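Local coordinates for protein CaaX farnesyltransferase beta subunit Ram1 (Aspergillus fumigatus, PDB 4L9P) that probably transfers, together with its alpha subunit, a farnesyl group from farnesyl diphosphate to the cysteine of C-terminal CaaX sequences, as the zinc-binding, peptide-binding subunit, at residues B[151-154]-B[155-158]; B[197-200]-B[201-204]; B[134-137]-B[138-142]. One frame throughout, in Å; residues are numbered along the deposited sequence.

Contact 1: residues B[151-154]-B[155-158]; sequences RPWM and VYWA
Trp153 and Trp157 meet one helical turn apart. CB of Trp153 sits over the face of the Trp157 six-membered ring, 3.5 Å from its centroid, in a CH-pi contact. Both indoles have CG anti to the carbonyl carbon (chi1 -80° and -67°), which lays them along one flank of the helix. The Trp153 five-membered ring runs almost parallel to that six-membered ring, planes at 9°, but offset so far that little of one covers the other. Trp157 CZ2 reaches one face of the Trp153 indole, 3.6 Å from Trp153 CG. Tyr156 runs beside Trp153 in the same direction, with Tyr156 CD2 at the indole edge, 3.8 Å from Trp153 CE3. The three rings form an aromatic cluster on helix 151-164 of the prenyltransferase alpha-alpha toroid. Trp153 touches the bound isoprenoid analogue and an apolar side chain of the bound peptide. Trp157 meets Tyr432 of the same isoprenoid pocket edge-to-face. Further out, Trp153 O lies above the Trp157 ring, 3.3 Å from Trp157 CG, and accepts from Trp157 N at 2.8 Å. Val155 N donates to Arg151 O at 3.2 Å. Arg151 NE and NH2 donate to backbone oxygens of Ala45 and Leu44 of the alpha subunit Ram2.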
ATOM      1  N   ARG B 151      -8.790  -3.831  16.118  1.00  7.70           N
ATOM      2  CA  ARG B 151     -10.234  -3.732  16.339  1.00  7.63           C
ATOM      3  C   ARG B 151     -10.840  -2.508  15.625  1.00  7.53           C
ATOM      4  O   ARG B 151     -11.884  -2.619  15.017  1.00  8.59           O
ATOM      5  CB  ARG B 151     -10.598  -3.819  17.805  1.00  8.74           C
ATOM      6  CG  ARG B 151     -10.519  -5.290  18.265  1.00 10.75           C
ATOM      7  CD  ARG B 151     -10.981  -5.463  19.719  1.00 12.23           C
ATOM      8  NE  ARG B 151     -12.351  -4.939  19.855  1.00 11.88           N
ATOM      9  CZ  ARG B 151     -12.739  -4.002  20.698  1.00 13.63           C
ATOM     10  NH1 ARG B 151     -11.884  -3.491  21.590  1.00 14.70           N
ATOM     11  NH2 ARG B 151     -14.020  -3.632  20.689  1.00 14.75           N
ATOM     12  N   PRO B 152     -10.177  -1.344  15.653  1.00  7.42           N
ATOM     13  CA  PRO B 152     -10.801  -0.227  14.889  1.00  7.40           C
ATOM     14  C   PRO B 152     -10.875  -0.495  13.415  1.00  6.96           C
ATOM     15  O   PRO B 152     -11.892  -0.094  12.783  1.00  6.51           O
ATOM     16  CB  PRO B 152      -9.901   0.975  15.211  1.00  8.54           C
ATOM     17  CG  PRO B 152      -9.365   0.612  16.630  1.00  9.80           C
ATOM     18  CD  PRO B 152      -9.080  -0.896  16.546  1.00  8.06           C
ATOM     19  N   TRP B 153      -9.840  -1.156  12.865  1.00  6.55           N
ATOM     20  CA  TRP B 153      -9.940  -1.576  11.467  1.00  6.08           C
ATOM     21  C   TRP B 153     -11.141  -2.474  11.209  1.00  6.30           C
ATOM     22  O   TRP B 153     -11.812  -2.350  10.170  1.00  6.59           O
ATOM     23  CB  TRP B 153      -8.711  -2.326  11.004  1.00  6.10           C
ATOM     24  CG  TRP B 153      -7.536  -1.496  10.638  1.00  6.23           C
ATOM     25  CD1 TRP B 153      -6.271  -1.617  11.146  1.00  9.25           C
ATOM     26  CD2 TRP B 153      -7.455  -0.534   9.580  1.00  5.72           C
ATOM     27  NE1 TRP B 153      -5.426  -0.757  10.492  1.00  8.90           N
ATOM     28  CE2 TRP B 153      -6.123  -0.067   9.531  1.00  7.40           C
ATOM     29  CE3 TRP B 153      -8.368  -0.044   8.645  1.00  6.40           C
ATOM     30  CZ2 TRP B 153      -5.677   0.864   8.604  1.00  7.25           C
ATOM     31  CZ3 TRP B 153      -7.914   0.924   7.715  1.00  7.20           C
ATOM     32  CH2 TRP B 153      -6.589   1.337   7.709  1.00  5.96           C
ATOM     33  N   MET B 154     -11.411  -3.436  12.095  0.73  6.36           N
ATOM     34  CA  MET B 154     -12.544  -4.365  11.845  0.73  7.18           C
ATOM     35  C   MET B 154     -13.880  -3.613  11.827  0.73  6.69           C
ATOM     36  O   MET B 154     -14.814  -3.998  11.092  0.73  7.41           O
ATOM     37  CB  MET B 154     -12.566  -5.496  12.893  0.73  9.18           C
ATOM     38  CG  MET B 154     -11.207  -6.205  12.928  0.73 11.39           C
ATOM     39  SD  MET B 154     -10.947  -7.216  14.371  0.73 16.67           S
ATOM     40  CE  MET B 154     -12.219  -8.248  13.896  0.73 13.25           C
ATOM     41  N   VAL B 155     -13.966  -2.549  12.623  1.00  7.11           N
ATOM     42  CA  VAL B 155     -15.175  -1.695  12.569  1.00  6.84           C
ATOM     43  C   VAL B 155     -15.244  -0.962  11.226  1.00  6.81           C
ATOM     44  O   VAL B 155     -16.270  -1.016  10.534  1.00  7.02           O
ATOM     45  CB  VAL B 155     -15.192  -0.670  13.734  1.00  7.51           C
ATOM     46  CG1 VAL B 155     -16.403   0.264  13.550  1.00  9.21           C
ATOM     47  CG2 VAL B 155     -15.267  -1.421  15.080  1.00  8.97           C
ATOM     48  N   TYR B 156     -14.142  -0.348  10.819  1.00  6.18           N
ATOM     49  CA  TYR B 156     -14.104   0.369   9.558  1.00  5.37           C
ATOM     50  C   TYR B 156     -14.405  -0.549   8.370  1.00  5.22           C
ATOM     51  O   TYR B 156     -15.201  -0.172   7.507  1.00  5.93           O
ATOM     52  CB  TYR B 156     -12.738   1.055   9.381  1.00  5.37           C
ATOM     53  CG  TYR B 156     -12.564   1.528   7.954  1.00  4.39           C
ATOM     54  CD1 TYR B 156     -13.281   2.661   7.420  1.00  4.76           C
ATOM     55  CD2 TYR B 156     -11.706   0.819   7.101  1.00  4.72           C
ATOM     56  CE1 TYR B 156     -13.139   3.003   6.037  1.00  5.61           C
ATOM     57  CE2 TYR B 156     -11.571   1.165   5.732  1.00  4.61           C
ATOM     58  CZ  TYR B 156     -12.270   2.276   5.236  1.00  4.49           C
ATOM     59  OH  TYR B 156     -12.121   2.614   3.924  1.00  6.04           O
ATOM     60  N   TRP B 157     -13.723  -1.689   8.269  1.00  5.31           N
ATOM     61  CA  TRP B 157     -13.903  -2.543   7.069  1.00  4.77           C
ATOM     62  C   TRP B 157     -15.350  -2.975   6.948  1.00  5.22           C
ATOM     63  O   TRP B 157     -15.932  -3.030   5.830  1.00  6.88           O
ATOM     64  CB  TRP B 157     -13.035  -3.831   7.169  1.00  5.17           C
ATOM     65  CG  TRP B 157     -11.553  -3.503   7.121  1.00  5.48           C
ATOM     66  CD1 TRP B 157     -10.943  -2.543   6.353  1.00  6.36           C
ATOM     67  CD2 TRP B 157     -10.514  -4.190   7.811  1.00  6.35           C
ATOM     68  NE1 TRP B 157      -9.579  -2.557   6.597  1.00  7.64           N
ATOM     69  CE2 TRP B 157      -9.298  -3.558   7.480  1.00  7.65           C
ATOM     70  CE3 TRP B 157     -10.506  -5.274   8.724  1.00  8.61           C
ATOM     71  CZ2 TRP B 157      -8.067  -3.971   8.025  1.00  9.08           C
ATOM     72  CZ3 TRP B 157      -9.269  -5.693   9.264  1.00  9.68           C
ATOM     73  CH2 TRP B 157      -8.084  -5.026   8.898  1.00  9.75           C
ATOM     74  N   ALA B 158     -15.977  -3.333   8.074  1.00  5.45           N
ATOM     75  CA  ALA B 158     -17.390  -3.789   8.031  1.00  6.26           C
ATOM     76  C   ALA B 158     -18.306  -2.608   7.684  1.00  6.63           C
ATOM     77  O   ALA B 158     -19.199  -2.763   6.832  1.00  7.08           O
ATOM     78  CB  ALA B 158     -17.768  -4.418   9.366  1.00  8.33           C
TER

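Contact 2: residues B[197-200]-B[201-204]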
ATOM      1  N   MET B 197      -1.376   2.359  23.037  1.00  8.21           N
ATOM      2  CA  MET B 197      -1.004   3.708  22.645  1.00  9.16           C
ATOM      3  C   MET B 197      -1.621   4.134  21.308  1.00  7.45           C
ATOM      4  O   MET B 197      -2.037   3.313  20.465  1.00  7.51           O
ATOM      5  CB  MET B 197       0.502   3.885  22.635  1.00 13.09           C
ATOM      6  CG  MET B 197       1.116   3.140  21.562  1.00 15.34           C
ATOM      7  SD  MET B 197       2.916   2.808  21.779  1.00 20.24           S
ATOM      8  CE  MET B 197       3.221   3.209  23.364  1.00 19.37           C
ATOM      9  N   SER B 198      -1.729   5.446  21.099  1.00  6.96           N
ATOM     10  CA  SER B 198      -2.366   5.891  19.850  1.00  7.11           C
ATOM     11  C   SER B 198      -1.540   5.502  18.657  1.00  5.83           C
ATOM     12  O   SER B 198      -0.306   5.439  18.697  1.00  7.23           O
ATOM     13  CB  SER B 198      -2.539   7.418  19.904  1.00  8.26           C
ATOM     14  OG  SER B 198      -3.446   7.679  20.962  1.00  8.87           O
ATOM     15  N   HIS B 199      -2.243   5.198  17.550  1.00  5.49           N
ATOM     16  CA  HIS B 199      -1.555   4.766  16.321  1.00  5.43           C
ATOM     17  C   HIS B 199      -2.315   5.424  15.194  1.00  5.12           C
ATOM     18  O   HIS B 199      -3.579   5.495  15.212  1.00  5.49           O
ATOM     19  CB  HIS B 199      -1.667   3.218  16.247  1.00  6.23           C
ATOM     20  CG  HIS B 199      -0.854   2.574  15.146  1.00  5.62           C
ATOM     21  ND1 HIS B 199      -1.136   2.717  13.788  1.00  5.78           N
ATOM     22  CD2 HIS B 199       0.248   1.771  15.222  1.00  6.16           C
ATOM     23  CE1 HIS B 199      -0.275   1.988  13.090  1.00  6.74           C
ATOM     24  NE2 HIS B 199       0.570   1.393  13.938  1.00  6.64           N
ATOM     25  N   VAL B 200      -1.603   5.882  14.175  1.00  4.50           N
ATOM     26  CA  VAL B 200      -2.304   6.578  13.095  1.00  5.41           C
ATOM     27  C   VAL B 200      -3.282   5.675  12.324  1.00  6.38           C
ATOM     28  O   VAL B 200      -4.280   6.192  11.797  1.00  5.69           O
ATOM     29  CB  VAL B 200      -1.344   7.198  12.048  1.00  7.74           C
ATOM     30  CG1 VAL B 200      -0.472   8.157  12.694  1.00  9.73           C
ATOM     31  CG2 VAL B 200      -0.540   6.147  11.271  1.00  8.32           C
ATOM     32  N   ALA B 201      -3.011   4.365  12.237  1.00  5.90           N
ATOM     33  CA  ALA B 201      -3.944   3.503  11.483  1.00  6.42           C
ATOM     34  C   ALA B 201      -5.255   3.297  12.226  1.00  6.57           C
ATOM     35  O   ALA B 201      -6.334   3.298  11.635  1.00  7.06           O
ATOM     36  CB  ALA B 201      -3.271   2.161  11.144  1.00  8.12           C
ATOM     37  N   SER B 202      -5.173   3.087  13.538  0.66  6.11           N
ATOM     38  CA  SER B 202      -6.406   2.968  14.306  0.66  6.83           C
ATOM     39  C   SER B 202      -7.125   4.307  14.380  0.66  6.91           C
ATOM     40  O   SER B 202      -8.355   4.340  14.452  0.66  6.97           O
ATOM     41  CB  SER B 202      -6.146   2.425  15.738  0.66  8.01           C
ATOM     42  OG  SER B 202      -4.927   2.880  16.262  0.66  8.24           O
ATOM     43  N   SER B 203      -6.394   5.425  14.381  1.00  6.47           N
ATOM     44  CA  SER B 203      -7.058   6.722  14.370  1.00  6.59           C
ATOM     45  C   SER B 203      -7.741   6.979  13.031  1.00  6.07           C
ATOM     46  O   SER B 203      -8.878   7.490  13.015  1.00  7.20           O
ATOM     47  CB  SER B 203      -5.977   7.786  14.649  1.00  5.63           C
ATOM     48  OG  SER B 203      -5.538   7.727  16.004  1.00  7.03           O
ATOM     49  N   TYR B 204      -7.089   6.600  11.932  1.00  4.92           N
ATOM     50  CA  TYR B 204      -7.712   6.703  10.613  1.00  4.77           C
ATOM     51  C   TYR B 204      -8.982   5.846  10.558  1.00  5.41           C
ATOM     52  O   TYR B 204     -10.055   6.298  10.144  1.00  5.68           O
ATOM     53  CB  TYR B 204      -6.646   6.243   9.624  1.00  5.02           C
ATOM     54  CG  TYR B 204      -7.111   5.965   8.207  1.00  4.40           C
ATOM     55  CD1 TYR B 204      -7.041   6.940   7.211  1.00  3.96           C
ATOM     56  CD2 TYR B 204      -7.545   4.691   7.820  1.00  4.80           C
ATOM     57  CE1 TYR B 204      -7.375   6.671   5.883  1.00  4.54           C
ATOM     58  CE2 TYR B 204      -7.844   4.388   6.506  1.00  5.15           C
ATOM     59  CZ  TYR B 204      -7.762   5.390   5.542  1.00  4.36           C
ATOM     60  OH  TYR B 204      -8.082   5.042   4.250  1.00  5.70           O
TER
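Ala201 begins the contact by giving its backbone N-H to the ring of His199. The bond runs from Ala201 N to His199 ND1 at 2.9 Å, and the donor lies in the imidazole plane, 5° out of it. His199 is the N-cap of helix 200-213. Its CG stands anti to its backbone N (chi1 -172°), which folds the ring back beside the first turn. Ala201 CB rests 3.4 Å from the same His199 ND1. Next comes Ser202, which has two conformers. In one of them Ser202 OG lies 3.1 Å from His199 O. This contact is tentative, since Ser202 OG also bonds Ile190 O and the use of its one proton is not settled. Ser203 follows with two approaches to the same carbonyl. Ser203 N donates to His199 O at 2.9 Å. Ser203 OG lies 3.1 Å from His199 O, but here too the use of the proton is not settled. Ser203 OG also bonds Ile190 N. Tyr204 closes the turn: Tyr204 N donates to Val200 O at 2.8 Å. Tyr204 OH bonds Tyr255 OH, at the isoprenoid pocket. Tyr88 of the alpha subunit Ram2 meets the His199 ring edge-to-face, and an apolar side chain of the bound peptide packs on it. Because His199 ND1 accepts a hydrogen bond from Ala201 N, it carries no hydrogen itself; the ring is probably neutral, protonated on NE2.

Contact 3: residues B[134-137]-B[138-142]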
ATOM      1  N   TYR B 134     -22.280  -7.930   8.591  1.00  9.01           N
ATOM      2  CA  TYR B 134     -22.937  -7.761   9.881  1.00 10.27           C
ATOM      3  C   TYR B 134     -22.367  -8.728  10.916  1.00 11.13           C
ATOM      4  O   TYR B 134     -22.093  -8.358  12.074  1.00 12.50           O
ATOM      5  CB  TYR B 134     -24.469  -7.944   9.766  1.00  9.64           C
ATOM      6  CG  TYR B 134     -25.177  -6.723   9.197  1.00 10.60           C
ATOM      7  CD1 TYR B 134     -25.173  -5.506   9.893  1.00 11.98           C
ATOM      8  CD2 TYR B 134     -25.867  -6.775   7.984  1.00 11.21           C
ATOM      9  CE1 TYR B 134     -25.841  -4.400   9.406  1.00 12.08           C
ATOM     10  CE2 TYR B 134     -26.530  -5.633   7.464  1.00 11.50           C
ATOM     11  CZ  TYR B 134     -26.486  -4.462   8.168  1.00 12.33           C
ATOM     12  OH  TYR B 134     -27.116  -3.299   7.713  1.00 13.68           O
ATOM     13  N   ASP B 135     -22.174  -9.979  10.539  1.00 11.10           N
ATOM     14  CA  ASP B 135     -21.622 -10.938  11.517  0.65 12.30           C
ATOM     15  C   ASP B 135     -20.224 -10.516  11.962  1.00 12.34           C
ATOM     16  O   ASP B 135     -19.827 -10.790  13.093  1.00 14.27           O
ATOM     17  CB  ASP B 135     -21.515 -12.360  10.944  0.65 14.56           C
ATOM     18  CG  ASP B 135     -22.857 -13.027  10.762  0.65 17.82           C
ATOM     19  OD1 ASP B 135     -23.863 -12.502  11.278  0.65 18.63           O
ATOM     20  OD2 ASP B 135     -22.907 -14.113  10.135  0.65 19.60           O
ATOM     21  N   SER B 136     -19.477  -9.819  11.098  1.00 10.25           N
ATOM     22  CA  SER B 136     -18.070  -9.528  11.386  1.00  9.71           C
ATOM     23  C   SER B 136     -17.957  -8.451  12.442  1.00 11.05           C
ATOM     24  O   SER B 136     -16.873  -8.213  12.973  1.00 11.61           O
ATOM     25  CB  SER B 136     -17.324  -9.096  10.107  1.00  9.78           C
ATOM     26  OG  SER B 136     -17.600  -7.735   9.798  1.00  9.83           O
ATOM     27  N   LEU B 137     -19.071  -7.800  12.758  1.00 10.61           N
ATOM     28  CA  LEU B 137     -19.068  -6.755  13.788  1.00 13.12           C
ATOM     29  C   LEU B 137     -19.369  -7.297  15.168  1.00 15.47           C
ATOM     30  O   LEU B 137     -19.434  -6.523  16.129  1.00 17.12           O
ATOM     31  CB  LEU B 137     -20.116  -5.660  13.473  1.00 13.72           C
ATOM     32  CG  LEU B 137     -19.625  -4.723  12.366  1.00 14.14           C
ATOM     33  CD1 LEU B 137     -20.816  -3.940  11.737  1.00 14.51           C
ATOM     34  CD2 LEU B 137     -18.459  -3.812  12.855  1.00 15.01           C
ATOM     35  N   GLU B 138     -19.640  -8.582  15.275  1.00 15.97           N
ATOM     36  CA  GLU B 138     -19.983  -9.122  16.591  1.00 17.86           C
ATOM     37  C   GLU B 138     -18.765  -9.766  17.297  1.00 18.28           C
ATOM     38  O   GLU B 138     -17.657  -9.440  16.952  1.00 19.77           O
ATOM     39  CB  GLU B 138     -21.207  -9.979  16.466  1.00 20.08           C
ATOM     40  CG  GLU B 138     -22.447  -9.157  15.898  1.00 21.74           C
ATOM     41  CD  GLU B 138     -22.861  -7.867  16.690  1.00 23.58           C
ATOM     42  OE1 GLU B 138     -22.563  -7.729  17.894  1.00 24.43           O
ATOM     43  OE2 GLU B 138     -23.552  -6.991  16.111  1.00 24.02           O
ATOM     44  N   ASP B 139     -18.927 -10.634  18.285  1.00 17.00           N
ATOM     45  CA  ASP B 139     -17.777 -11.059  19.096  1.00 16.97           C
ATOM     46  C   ASP B 139     -16.989 -12.199  18.444  1.00 15.63           C
ATOM     47  O   ASP B 139     -17.592 -13.103  17.813  1.00 16.76           O
ATOM     48  CB  ASP B 139     -18.296 -11.535  20.465  1.00 19.00           C
ATOM     49  CG  ASP B 139     -17.180 -11.836  21.458  1.00 20.66           C
ATOM     50  OD1 ASP B 139     -16.470 -10.914  21.899  1.00 20.68           O
ATOM     51  OD2 ASP B 139     -17.074 -13.002  21.886  1.00 22.29           O
ATOM     52  N   TYR B 140     -15.670 -12.197  18.671  1.00 14.16           N
ATOM     53  CA  TYR B 140     -14.757 -13.231  18.169  1.00 14.19           C
ATOM     54  C   TYR B 140     -14.218 -14.039  19.341  1.00 15.97           C
ATOM     55  O   TYR B 140     -14.043 -13.496  20.424  1.00 16.47           O
ATOM     56  CB  TYR B 140     -13.552 -12.598  17.437  1.00 13.61           C
ATOM     57  CG  TYR B 140     -13.943 -11.907  16.162  1.00 13.45           C
ATOM     58  CD1 TYR B 140     -14.622 -10.681  16.171  1.00 13.61           C
ATOM     59  CD2 TYR B 140     -13.659 -12.497  14.931  1.00 13.34           C
ATOM     60  CE1 TYR B 140     -14.951 -10.052  14.972  1.00 13.17           C
ATOM     61  CE2 TYR B 140     -14.012 -11.911  13.750  1.00 13.00           C
ATOM     62  CZ  TYR B 140     -14.654 -10.680  13.762  1.00 13.15           C
ATOM     63  OH  TYR B 140     -15.020 -10.091  12.561  1.00 13.92           O
ATOM     64  N   PRO B 141     -13.916 -15.325  19.116  1.00 17.25           N
ATOM     65  CA  PRO B 141     -13.315 -16.197  20.143  1.00 18.49           C
ATOM     66  C   PRO B 141     -11.858 -15.820  20.439  1.00 17.61           C
ATOM     67  O   PRO B 141     -11.259 -15.031  19.687  1.00 17.19           O
ATOM     68  CB  PRO B 141     -13.409 -17.613  19.526  1.00 20.58           C
ATOM     69  CG  PRO B 141     -13.667 -17.431  18.136  1.00 20.44           C
ATOM     70  CD  PRO B 141     -14.222 -16.060  17.879  1.00 18.50           C
ATOM     71  N   ALA B 142     -11.338 -16.356  21.536  1.00 17.99           N
ATOM     72  CA  ALA B 142      -9.988 -16.083  22.044  1.00 18.95           C
ATOM     73  C   ALA B 142      -8.909 -16.233  21.006  1.00 19.05           C
ATOM     74  O   ALA B 142      -7.915 -15.509  21.071  1.00 18.88           O
ATOM     75  CB  ALA B 142      -9.659 -16.991  23.259  1.00 19.28           C
TER
HETATM   76  O   HOH W   1     -23.926  -6.628  13.533  1.00 22.31           O
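Glu138 folds back toward Tyr134 and Asp135 over the turn at the C-terminal end of helix 126-135. Its CB lies 3.7 Å from Asp135 O, the oxygen that also accepts the backbone bond from Glu138 N at 3.1 Å. That bond closes a type I beta turn from Asp135 to Glu138. The next atom, Glu138 CG, comes 3.9 Å from Tyr134 O. The chain then bends at chi2 (-56°), which draws the carboxylate back along the turn. Glu138 CD lies 3.7 Å from Leu137 O, the carbonyl of the residue just before it. At the tip, Glu138 OE2 accepts from a water at 2.6 Å. The same water donates to Tyr134 O at 2.9 Å, so one molecule ties the carboxylate to the helix backbone. Tyr134 O also accepts from Leu137 N. Glu138 OE2 has a further partner in Arg175 of helix 173-183, with which it forms a salt bridge.

A second side chain reaches back from beyond the turn. Tyr140 brings its hydroxyl to Ser136 O, where OH donates at 2.7 Å. The hydroxyl lies in the carbonyl plane, on a lone pair, and the carbonyl oxygen itself stands at the edge of the phenol ring. Ser136 OG turns elsewhere, to Leu133 O in the preceding turn of helix. In sequence between Glu138 and Tyr140, Asp139 bonds the alpha subunit Ram2, OD1 to its Thr46 OG1 and OD2 to its Ser48 OG, so the loop is part of the subunit interface. Three successive carbonyls, of Tyr134, Asp135 and Ser136, are thus satisfied by water and backbone, by backbone, and by a phenol. The negative charge of Glu138 is probably balanced by Arg175.

From the N terminus, contact 3 comes first and closes the turn where helix 126-135 gives way to the loop before helix 151-164. Contact 1 follows on the opening turns of that helix. Contact 2 comes last, at the start of helix 200-213. The three lie in series; none nests in another or crosses it. Contact 1 is the middle piece. Its Ala158 packs on Ser136 and Leu137 of contact 3, joining helix 151-164 to the turn that follows helix 126-135. On its other flank Trp153 packs on Ala201 and Tyr204 of contact 2, beside the isoprenoid pocket. Contacts 2 and 3 do not touch, their nearest atoms being about 13 Å apart.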